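Local structure of class II aldolase/adducin domain protein (Pseudomonas syringae pv. phaseolicola 1448A, 3OCR) at residues 56-61 / 124-129; 69-74 / 87-92; 136-141 / 187-192; 156-161 / 183-188. The protein is of unproven function but is probably a lyase of the class II aldolase/adducin family, some members of which may bind actin filaments. All coordinates share one frame; numbering follows the deposited sequence.

Interaction 1 of 4, residues 56-61 / 124-129; sequences THFSAR and AVLHTH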
# COMPACT_ATOMS: atom_id res chain seq x y z
N THR A 56 10.58 -18.64 -5.37
CA THR A 56 11.60 -18.26 -4.37
C THR A 56 11.65 -19.15 -3.12
O THR A 56 10.67 -19.78 -2.73
CB THR A 56 11.60 -16.74 -4.00
OG1 THR A 56 10.71 -16.47 -2.91
CG2 THR A 56 11.28 -15.87 -5.22
N HIS A 57 12.82 -19.17 -2.49
CA HIS A 57 13.16 -20.17 -1.51
C HIS A 57 14.17 -19.67 -0.51
O HIS A 57 15.01 -18.82 -0.83
CB HIS A 57 13.77 -21.37 -2.23
CG HIS A 57 12.88 -21.94 -3.29
ND1 HIS A 57 11.82 -22.77 -3.00
CD2 HIS A 57 12.88 -21.78 -4.64
CE1 HIS A 57 11.20 -23.09 -4.12
NE2 HIS A 57 11.82 -22.51 -5.13
N PHE A 58 14.06 -20.20 0.71
CA PHE A 58 15.07 -19.99 1.76
C PHE A 58 15.69 -21.34 2.09
O PHE A 58 14.96 -22.29 2.35
CB PHE A 58 14.42 -19.43 3.03
CG PHE A 58 13.77 -18.09 2.87
CD1 PHE A 58 14.05 -17.27 1.79
CD2 PHE A 58 12.92 -17.61 3.87
CE1 PHE A 58 13.46 -16.03 1.67
CE2 PHE A 58 12.33 -16.35 3.76
CZ PHE A 58 12.62 -15.56 2.65
N SER A 59 17.02 -21.42 2.15
CA SER A 59 17.67 -22.68 2.55
C SER A 59 18.52 -22.49 3.80
O SER A 59 19.01 -21.38 4.05
CB SER A 59 18.52 -23.25 1.41
OG SER A 59 19.54 -22.33 1.06
N ALA A 60 18.68 -23.56 4.58
CA ALA A 60 19.60 -23.61 5.73
C ALA A 60 20.36 -24.93 5.76
O ALA A 60 19.78 -25.98 5.49
CB ALA A 60 18.81 -23.46 7.04
N ARG A 61 21.63 -24.88 6.13
CA ARG A 61 22.38 -26.08 6.38
C ARG A 61 21.92 -26.76 7.68
O ARG A 61 21.70 -26.10 8.69
CB ARG A 61 23.88 -25.82 6.43
CG ARG A 61 24.67 -27.17 6.43
CD ARG A 61 26.11 -26.97 6.62
NE ARG A 61 26.92 -28.17 6.35
CZ ARG A 61 27.16 -29.15 7.23
NH1 ARG A 61 26.61 -29.15 8.43
NH2 ARG A 61 27.95 -30.16 6.88
N ALA A 124 22.83 -20.13 5.88
CA ALA A 124 21.49 -19.83 5.36
C ALA A 124 21.60 -18.96 4.14
O ALA A 124 22.44 -18.06 4.11
CB ALA A 124 20.63 -19.17 6.40
N VAL A 125 20.76 -19.24 3.14
CA VAL A 125 20.74 -18.45 1.90
C VAL A 125 19.29 -18.13 1.56
O VAL A 125 18.46 -19.05 1.37
CB VAL A 125 21.44 -19.18 0.72
CG1 VAL A 125 21.37 -18.32 -0.59
CG2 VAL A 125 22.91 -19.51 1.07
N LEU A 126 18.98 -16.85 1.49
CA LEU A 126 17.64 -16.35 1.20
C LEU A 126 17.56 -15.66 -0.13
O LEU A 126 18.40 -14.82 -0.46
CB LEU A 126 17.23 -15.36 2.28
CG LEU A 126 17.45 -15.77 3.75
CD1 LEU A 126 17.04 -14.65 4.69
CD2 LEU A 126 16.75 -17.07 4.11
N HIS A 127 16.52 -15.96 -0.89
CA HIS A 127 16.35 -15.25 -2.14
C HIS A 127 14.93 -14.74 -2.25
O HIS A 127 13.99 -15.49 -2.00
CB HIS A 127 16.70 -16.17 -3.32
CG HIS A 127 16.31 -15.60 -4.63
ND1 HIS A 127 16.73 -14.36 -5.06
CD2 HIS A 127 15.48 -16.08 -5.60
CE1 HIS A 127 16.21 -14.11 -6.25
NE2 HIS A 127 15.45 -15.14 -6.60
N THR A 128 14.74 -13.46 -2.58
CA THR A 128 13.36 -12.92 -2.71
C THR A 128 13.10 -12.19 -4.02
O THR A 128 14.04 -11.72 -4.70
CB THR A 128 12.94 -11.95 -1.54
OG1 THR A 128 13.84 -10.86 -1.50
CG2 THR A 128 12.93 -12.64 -0.15
N HIS A 129 11.80 -12.12 -4.36
CA HIS A 129 11.32 -11.39 -5.52
C HIS A 129 10.26 -10.39 -5.09
O HIS A 129 9.08 -10.58 -5.38
CB HIS A 129 10.63 -12.33 -6.51
CG HIS A 129 11.55 -13.24 -7.26
ND1 HIS A 129 11.06 -14.29 -8.02
CD2 HIS A 129 12.89 -13.26 -7.39
CE1 HIS A 129 12.08 -14.93 -8.57
NE2 HIS A 129 13.20 -14.33 -8.21
O HOH W 1 10.03 -13.71 -2.87

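Interaction 2 of 4, residues 69-74 / 87-92; sequences FLINAF and VKVDID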
# COMPACT_ATOMS: atom_id res chain seq x y z
N PHE A 69 20.67 -30.00 3.66
CA PHE A 69 20.02 -28.69 3.66
C PHE A 69 18.51 -28.80 3.70
O PHE A 69 17.93 -29.76 3.20
CB PHE A 69 20.45 -27.88 2.43
CG PHE A 69 21.92 -27.75 2.30
CD1 PHE A 69 22.58 -26.68 2.86
CD2 PHE A 69 22.67 -28.77 1.69
CE1 PHE A 69 23.97 -26.58 2.77
CE2 PHE A 69 24.06 -28.69 1.61
CZ PHE A 69 24.71 -27.58 2.16
N LEU A 70 17.88 -27.79 4.29
CA LEU A 70 16.43 -27.70 4.38
C LEU A 70 15.87 -26.64 3.44
O LEU A 70 16.45 -25.55 3.29
CB LEU A 70 16.02 -27.39 5.82
CG LEU A 70 16.36 -28.47 6.85
CD1 LEU A 70 16.60 -27.84 8.26
CD2 LEU A 70 15.24 -29.49 6.88
N ILE A 71 14.75 -26.96 2.80
CA ILE A 71 14.06 -26.06 1.87
C ILE A 71 12.56 -26.40 1.87
O ILE A 71 12.15 -27.48 2.36
CB ILE A 71 14.71 -26.14 0.45
CG1 ILE A 71 14.24 -25.00 -0.46
CG2 ILE A 71 14.50 -27.53 -0.16
CD1 ILE A 71 15.29 -24.50 -1.44
N ASN A 72 11.73 -25.47 1.39
CA ASN A 72 10.29 -25.72 1.27
C ASN A 72 9.97 -26.82 0.26
O ASN A 72 10.71 -27.02 -0.72
CB ASN A 72 9.48 -24.43 0.95
CG ASN A 72 9.82 -23.81 -0.41
OD1 ASN A 72 10.98 -23.61 -0.76
ND2 ASN A 72 8.79 -23.51 -1.18
N ALA A 73 8.90 -27.55 0.55
CA ALA A 73 8.32 -28.51 -0.37
C ALA A 73 7.72 -27.79 -1.57
O ALA A 73 7.17 -26.70 -1.43
CB ALA A 73 7.24 -29.37 0.35
N PHE A 74 7.80 -28.46 -2.72
CA PHE A 74 7.34 -27.97 -4.03
C PHE A 74 5.87 -27.61 -4.01
O PHE A 74 5.02 -28.48 -3.83
CB PHE A 74 7.53 -29.10 -5.06
CG PHE A 74 7.63 -28.63 -6.50
CD1 PHE A 74 7.83 -27.29 -6.82
CD2 PHE A 74 7.58 -29.57 -7.54
CE1 PHE A 74 7.95 -26.87 -8.16
CE2 PHE A 74 7.71 -29.18 -8.88
CZ PHE A 74 7.90 -27.82 -9.19
N VAL A 87 11.78 -29.78 3.73
CA VAL A 87 12.38 -30.93 3.09
C VAL A 87 13.89 -30.91 3.26
O VAL A 87 14.53 -29.87 3.00
CB VAL A 87 12.01 -31.03 1.59
CG1 VAL A 87 12.49 -32.35 1.00
CG2 VAL A 87 10.51 -30.87 1.38
N LYS A 88 14.45 -32.05 3.65
CA LYS A 88 15.90 -32.21 3.76
C LYS A 88 16.46 -32.82 2.49
O LYS A 88 16.06 -33.93 2.08
CB LYS A 88 16.28 -33.08 4.95
CG LYS A 88 17.81 -33.15 5.17
CD LYS A 88 18.15 -33.64 6.57
CE LYS A 88 17.91 -35.13 6.72
NZ LYS A 88 18.31 -35.58 8.09
N VAL A 89 17.39 -32.09 1.88
CA VAL A 89 18.01 -32.50 0.62
C VAL A 89 19.55 -32.45 0.75
O VAL A 89 20.08 -31.78 1.66
CB VAL A 89 17.55 -31.62 -0.57
CG1 VAL A 89 16.03 -31.73 -0.78
CG2 VAL A 89 17.97 -30.17 -0.40
N ASP A 90 20.25 -33.15 -0.14
CA ASP A 90 21.73 -33.12 -0.16
C ASP A 90 22.15 -31.95 -1.05
O ASP A 90 21.30 -31.21 -1.52
CB ASP A 90 22.31 -34.46 -0.66
CG ASP A 90 21.85 -34.83 -2.08
OD1 ASP A 90 21.43 -33.95 -2.85
OD2 ASP A 90 21.92 -36.03 -2.42
N ILE A 91 23.45 -31.79 -1.28
CA ILE A 91 23.94 -30.68 -2.10
C ILE A 91 23.42 -30.71 -3.55
O ILE A 91 23.34 -29.66 -4.19
CB ILE A 91 25.49 -30.55 -2.04
CG1 ILE A 91 25.95 -29.15 -2.45
CG2 ILE A 91 26.19 -31.66 -2.86
CD1 ILE A 91 25.33 -27.99 -1.61
N ASP A 92 23.01 -31.87 -4.04
CA ASP A 92 22.47 -32.00 -5.40
C ASP A 92 20.98 -31.73 -5.51
O ASP A 92 20.46 -31.60 -6.61
CB ASP A 92 22.71 -33.41 -5.92
CG ASP A 92 24.16 -33.75 -6.00
OD1 ASP A 92 24.95 -32.81 -6.26
OD2 ASP A 92 24.50 -34.93 -5.81

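Interaction 3 of 4, residues 136-141 / 187-192; sequences VSAQKD and LRNHGL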
# COMPACT_ATOMS: atom_id res chain seq x y z
N VAL A 136 14.83 -2.01 -7.43
CA VAL A 136 16.23 -1.58 -7.25
C VAL A 136 17.20 -2.42 -8.08
O VAL A 136 18.15 -1.86 -8.70
CB VAL A 136 16.67 -1.52 -5.75
CG1 VAL A 136 18.16 -1.14 -5.68
CG2 VAL A 136 15.85 -0.46 -4.97
N SER A 137 16.98 -3.74 -8.12
CA SER A 137 17.74 -4.63 -9.01
C SER A 137 17.78 -4.12 -10.45
O SER A 137 18.79 -4.29 -11.13
CB SER A 137 17.17 -6.04 -9.02
OG SER A 137 16.92 -6.52 -7.71
N ALA A 138 16.67 -3.55 -10.91
CA ALA A 138 16.51 -3.19 -12.33
C ALA A 138 17.16 -1.86 -12.73
O ALA A 138 17.06 -1.44 -13.89
CB ALA A 138 15.03 -3.17 -12.68
N GLN A 139 17.82 -1.19 -11.78
CA GLN A 139 18.39 0.14 -12.03
C GLN A 139 19.92 0.14 -12.17
O GLN A 139 20.62 -0.52 -11.39
CB GLN A 139 17.97 1.13 -10.92
CG GLN A 139 16.44 1.24 -10.77
CD GLN A 139 16.00 2.13 -9.63
OE1 GLN A 139 16.81 2.59 -8.80
NE2 GLN A 139 14.70 2.33 -9.54
N LYS A 140 20.45 0.95 -13.11
CA LYS A 140 21.87 0.98 -13.42
C LYS A 140 22.75 1.11 -12.20
O LYS A 140 23.70 0.34 -12.02
CB LYS A 140 22.21 2.12 -14.42
CG LYS A 140 21.55 1.95 -15.76
CD LYS A 140 21.98 3.10 -16.71
CE LYS A 140 21.13 3.09 -17.99
NZ LYS A 140 21.05 1.72 -18.63
N ASP A 141 22.44 2.08 -11.35
CA ASP A 141 23.27 2.36 -10.19
C ASP A 141 22.84 1.54 -8.98
O ASP A 141 23.37 1.72 -7.88
CB ASP A 141 23.21 3.85 -9.87
CG ASP A 141 23.89 4.72 -10.95
OD1 ASP A 141 24.79 4.22 -11.64
OD2 ASP A 141 23.51 5.90 -11.08
N LEU A 187 20.74 -9.44 -7.46
CA LEU A 187 20.66 -10.17 -8.73
C LEU A 187 19.94 -9.23 -9.69
O LEU A 187 18.74 -9.05 -9.61
CB LEU A 187 19.89 -11.49 -8.53
CG LEU A 187 20.44 -12.41 -7.44
CD1 LEU A 187 19.38 -13.43 -7.01
CD2 LEU A 187 21.74 -13.12 -7.87
N ARG A 188 20.71 -8.57 -10.57
CA ARG A 188 20.15 -7.55 -11.42
C ARG A 188 18.97 -8.10 -12.24
O ARG A 188 19.02 -9.24 -12.75
CB ARG A 188 21.22 -6.95 -12.39
CG ARG A 188 22.36 -6.19 -11.73
CD ARG A 188 23.12 -5.46 -12.83
NE ARG A 188 24.43 -4.97 -12.41
CZ ARG A 188 24.66 -3.78 -11.87
NH1 ARG A 188 23.67 -2.92 -11.65
NH2 ARG A 188 25.91 -3.45 -11.54
N ASN A 189 17.94 -7.26 -12.36
CA ASN A 189 16.68 -7.54 -13.02
C ASN A 189 16.02 -8.79 -12.47
O ASN A 189 15.30 -9.48 -13.18
CB ASN A 189 16.88 -7.72 -14.52
CG ASN A 189 17.58 -6.54 -15.15
OD1 ASN A 189 18.77 -6.62 -15.43
ND2 ASN A 189 16.87 -5.41 -15.34
N HIS A 190 16.29 -9.13 -11.23
CA HIS A 190 15.86 -10.45 -10.81
C HIS A 190 15.35 -10.42 -9.39
O HIS A 190 14.23 -10.88 -9.15
CB HIS A 190 16.99 -11.49 -11.07
CG HIS A 190 16.65 -12.90 -10.67
ND1 HIS A 190 17.56 -13.93 -10.77
CD2 HIS A 190 15.52 -13.44 -10.16
CE1 HIS A 190 16.99 -15.05 -10.36
NE2 HIS A 190 15.75 -14.78 -9.97
N GLY A 191 16.14 -9.88 -8.46
CA GLY A 191 15.73 -9.74 -7.05
C GLY A 191 16.92 -9.70 -6.08
O GLY A 191 18.04 -9.25 -6.42
N LEU A 192 16.70 -10.18 -4.86
CA LEU A 192 17.70 -10.00 -3.81
C LEU A 192 18.15 -11.33 -3.25
O LEU A 192 17.36 -12.27 -3.15
CB LEU A 192 17.16 -9.13 -2.66
CG LEU A 192 16.51 -7.76 -2.95
CD1 LEU A 192 15.88 -7.24 -1.66
CD2 LEU A 192 17.49 -6.75 -3.55
O HOH W 2 21.01 -3.28 -10.88

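Interaction 4 of 4, residues 156-161 / 183-188; sequences RVAYHG and SVMILR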
# COMPACT_ATOMS: atom_id res chain seq x y z
N ARG A 156 29.08 -3.74 1.12
CA ARG A 156 28.64 -5.09 1.51
C ARG A 156 27.94 -5.86 0.37
O ARG A 156 27.60 -7.04 0.52
CB ARG A 156 27.71 -5.03 2.73
CG ARG A 156 28.40 -4.72 4.07
CD ARG A 156 27.37 -4.25 5.08
NE ARG A 156 26.43 -5.30 5.52
CZ ARG A 156 25.27 -5.07 6.14
NH1 ARG A 156 24.87 -3.82 6.38
NH2 ARG A 156 24.50 -6.08 6.53
N VAL A 157 27.69 -5.18 -0.75
CA VAL A 157 26.75 -5.67 -1.73
C VAL A 157 27.44 -6.08 -3.01
O VAL A 157 28.19 -5.28 -3.61
CB VAL A 157 25.61 -4.62 -2.02
CG1 VAL A 157 24.58 -5.20 -2.99
CG2 VAL A 157 24.97 -4.20 -0.71
N ALA A 158 27.20 -7.34 -3.42
CA ALA A 158 27.66 -7.83 -4.71
C ALA A 158 26.57 -7.62 -5.76
O ALA A 158 25.39 -7.58 -5.43
CB ALA A 158 28.03 -9.32 -4.62
N TYR A 159 26.98 -7.45 -7.02
CA TYR A 159 26.02 -7.47 -8.14
C TYR A 159 26.29 -8.60 -9.13
O TYR A 159 27.46 -8.92 -9.45
CB TYR A 159 26.02 -6.12 -8.88
CG TYR A 159 25.45 -5.02 -8.07
CD1 TYR A 159 26.21 -4.37 -7.09
CD2 TYR A 159 24.13 -4.61 -8.26
CE1 TYR A 159 25.68 -3.36 -6.32
CE2 TYR A 159 23.58 -3.58 -7.50
CZ TYR A 159 24.36 -2.95 -6.54
OH TYR A 159 23.81 -1.95 -5.78
N HIS A 160 25.21 -9.17 -9.66
CA HIS A 160 25.28 -10.26 -10.63
C HIS A 160 24.33 -9.92 -11.79
O HIS A 160 23.11 -9.77 -11.60
CB HIS A 160 24.90 -11.59 -9.93
CG HIS A 160 24.81 -12.76 -10.87
ND1 HIS A 160 25.93 -13.38 -11.40
CD2 HIS A 160 23.74 -13.43 -11.35
CE1 HIS A 160 25.54 -14.36 -12.20
NE2 HIS A 160 24.22 -14.43 -12.17
N GLY A 161 24.91 -9.73 -12.98
CA GLY A 161 24.17 -9.51 -14.24
C GLY A 161 23.20 -10.64 -14.58
O GLY A 161 23.52 -11.80 -14.39
N SER A 183 28.12 -11.31 1.60
CA SER A 183 26.99 -12.14 1.99
C SER A 183 25.64 -11.50 1.62
O SER A 183 24.57 -11.92 2.13
CB SER A 183 27.05 -12.49 3.48
OG SER A 183 26.81 -11.34 4.29
N VAL A 184 25.71 -10.47 0.77
CA VAL A 184 24.52 -9.77 0.23
C VAL A 184 24.76 -9.54 -1.26
O VAL A 184 25.85 -9.07 -1.63
CB VAL A 184 24.32 -8.39 0.88
CG1 VAL A 184 23.07 -7.72 0.31
CG2 VAL A 184 24.24 -8.48 2.42
N MSE A 185 23.77 -9.89 -2.08
CA MSE A 185 23.89 -9.74 -3.53
C MSE A 185 22.59 -9.21 -4.15
O MSE A 185 21.46 -9.60 -3.79
CB MSE A 185 24.28 -11.05 -4.21
CG MSE A 185 24.76 -10.87 -5.72
SE MSE A 185 25.97 -12.28 -6.34
CE MSE A 185 24.92 -13.67 -5.43
N ILE A 186 22.77 -8.31 -5.09
CA ILE A 186 21.64 -7.89 -5.87
C ILE A 186 21.74 -8.62 -7.20
O ILE A 186 22.72 -8.48 -7.97
CB ILE A 186 21.55 -6.33 -5.97
CG1 ILE A 186 21.18 -5.75 -4.60
CG2 ILE A 186 20.53 -5.90 -7.04
CD1 ILE A 186 21.16 -4.18 -4.53
N LEU A 187 20.74 -9.44 -7.46
CA LEU A 187 20.66 -10.17 -8.73
C LEU A 187 19.94 -9.23 -9.69
O LEU A 187 18.74 -9.05 -9.61
CB LEU A 187 19.89 -11.49 -8.53
CG LEU A 187 20.44 -12.41 -7.44
CD1 LEU A 187 19.38 -13.43 -7.01
CD2 LEU A 187 21.74 -13.12 -7.87
N ARG A 188 20.71 -8.57 -10.57
CA ARG A 188 20.15 -7.55 -11.42
C ARG A 188 18.97 -8.10 -12.24
O ARG A 188 19.02 -9.24 -12.75
CB ARG A 188 21.22 -6.95 -12.39
CG ARG A 188 22.36 -6.19 -11.73
CD ARG A 188 23.12 -5.46 -12.83
NE ARG A 188 24.43 -4.97 -12.41
CZ ARG A 188 24.66 -3.78 -11.87
NH1 ARG A 188 23.67 -2.92 -11.65
NH2 ARG A 188 25.91 -3.45 -11.54
O HOH W 3 28.35 -8.54 2.51
O HOH W 4 27.19 -8.05 4.87
O HOH W 5 20.81 -11.22 -12.14

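Interaction 1 of 4, residues 56-61 / 124-129
Strands 58-61 and 124-128 run antiparallel, 176° between their directions, as neighbours inside the mixed sheet of the class II aldolase/adducin fold. Ser59 and Val125 are the hydrogen-bonded pair: Ser59 N reaches Val125 O nearly straight and in the carbonyl plane at 2.9 Å, whereas Val125 N approaches Ser59 O from above the Ser59 carbonyl plane. Further along, His127 N bonds to His57 O at 3.2 Å. Phe58 and Leu126 share the face packed by helices 29-47 and 199-219; their side chains cross obliquely, placing Leu126 CD2 over one ring face, 3.4 Å from Phe58 CG, and Thr128 CG2 meets the ring edge. On the other face, Ser59 OG bonds to His112 and His116 of helix 110-118. The His127-Thr128-His129 run, with His190 beside both rings, resembles the zinc-binding histidines of class II aldolases and is consistent with such a site. His127 ND1 is held by Leu192 O and His129 ND1 by Asp52, which would fix both ring rotations. Water 1 donates a hydrogen bond to Thr56 OG1 and accepts one from His129 N. With Thr56 CG2 anti to its carbonyl carbon, this methyl sits over the imidazole face, 3.4 Å from the His129 ring centroid.

Interaction 2 of 4, residues 69-74 / 87-92
Val87 fills the apolar centre: its CG2, anti to the carbonyl carbon, touches both CA and CB of Ala73, with Val87 CG2 to Ala73 CB at 3.7 Å. Ile71 and Val89 stand on the same sheet face as Val87, their CG2 methyls loosely facing each other. Ile95 of strand 95-97 packs on both Val87 and Val89. Further along this face lies Phe69, whose ring runs side by side with Ile91; Ile91 CD1 comes within 3.5 Å of Phe69 CE2, and Val89 O lies at the ring edge. Leu70 and Lys88 occupy the reverse face, where Leu70 meets Val34, Arg35 and Leu38 of helix 29-47.

Four backbone bonds join the strands. Phe69 and Val89 exchange two, with Phe69 N to Val89 O and Val89 N to Phe69 O both 2.7 Å and nearly along the C=O axes. Ile71 and Val87 exchange the other two: Val87 N to Ile71 O is 2.7 Å, and Ile71 N to Val87 O is 2.9 Å. Between them, Lys88 CA sends a CA-H...O contact to Phe69 O. Where the first strand ends, buried Asn72 accepts a hydrogen bond from His57 ND1 through OD1.

At the polar edge, Lys88 bends at chi3 (74°) and its NZ forms a salt bridge with Glu31. Asp90 OD1 accepts a weak bond from Asp92 N, an Asx turn, and also binds Thr94 N. The strands cross at 135°, a strongly twisted antiparallel beta-hairpin with a long connecting loop near one end of the aldolase sheet.

Interaction 3 of 4, residues 136-141 / 187-192
A classic beta bulge, with His190 and Gly191 both facing Leu187, closes the tight turn between strands 184-187 and 191-196, and the end of helix 131-137 packs against it. Leu187 presents its carbonyl: Leu187 O lies 3.4 Å from Ser137 CB and also receives the N-H of Gly191 and, more weakly, that of His190. Arg188 then stretches from CG to NE toward residues 139-140, where Arg188 NH1 makes a weak, bent bond to Lys140 O at 3.3 Å. A better path runs through water 2, which accepts from Arg188 NH1 and donates to Ser137 O and Gln139 O, at 2.5 Å to Ser137 O; the cation thus gathers carbonyls at and beyond the helix end. Asn189, in a left-handed backbone conformation, gives its N-H almost straight to Ser137 O, though the bond is weak at 3.3 Å. Its ND2 lies alongside Ala138 and bonds to Val228 O and Ile146 O of the second subunit, so the turn also joins a subunit interface. His190 turns away from the helix, edge-to-face with His127. Gly191, at phi 154° and psi -150°, adopts a backbone shape in which a CB would strike the preceding carbonyl oxygen. Its own carbonyl lies beside Ser137, whose hydroxyl is bonded to Gly133 O. Leu192 comes last, with Leu192 CD2 at 4.2 Å from Ser137 OG.

Interaction 4 of 4, residues 156-161 / 183-188
Backbone hydrogen bonds knit strands 157-160 and 184-187 into a parallel pair whose directions differ by 29°. Val184 O takes the N-H of Ala158 almost straight at 2.8 Å; Ala158 O then receives Ile186 N at 2.7 Å, close to the C=O axis. The zigzag continues from His160 N to Ile186 O and from Arg188 N to His160 O.

Apolar packing divides between two faces. On one, Val157 CG1 crosses obliquely against Ile186 CG1 at 3.8 Å, and the Tyr159 ring lies alongside Ile186, with Tyr159 CE2 at 3.7 Å from Ile186 CB. On the other, selenomethionine Met185 extends through chi2 and bends at chi3, so that Met185 SE rests 3.8 Å from His160 CB while its CG touches Ala158. Leu187 CD2 reaches the His160 ring obliquely.

Arg188 lays its guanidinium against the Tyr159 ring, the planes 23° apart, with Tyr159 CD2 above the centre of the guanidinium; the two side chains cross at about a right angle.

Waters bridge the backbones: water 3 donates to Arg156 O and accepts from Ser183 N, and water 5 donates to His160 O and Arg188 O. Among the side chains, the His160 ring is held at both nitrogens, ND1 by Asp178 and NE2 by Glu171, while Tyr159 OH bonds to Leu143 N.

The pair forms the two strands of a beta-alpha-beta crossover: helix 169-179 covers the Met185 and His160 face through Leu175, helix 199-219 meets Val184, and strand 191-196 flanks strand 184-187.

In the fold
From the N terminus, strand 58-61 waits for strand 124-128, so interaction 1 closes a loop of 62 residues. Interaction 2 lies within that loop, a local closure toward the sheet end formed by strand 95-97; Ala60 O to Leu70 N joins the two. Interactions 3 and 4 both come after interaction 1 has closed, and they end on the same stretch, sharing Leu187 and Arg188, with interaction 4 inside the span of interaction 3. Interaction 3 ties helix 131-137 to the turn, and interaction 4 brings in edge strand 157-160. Strand 191-196 bridges the halves, Leu192 O bonding to Thr128 N, while interactions 2 and 3 stand about 27 Å apart between centres.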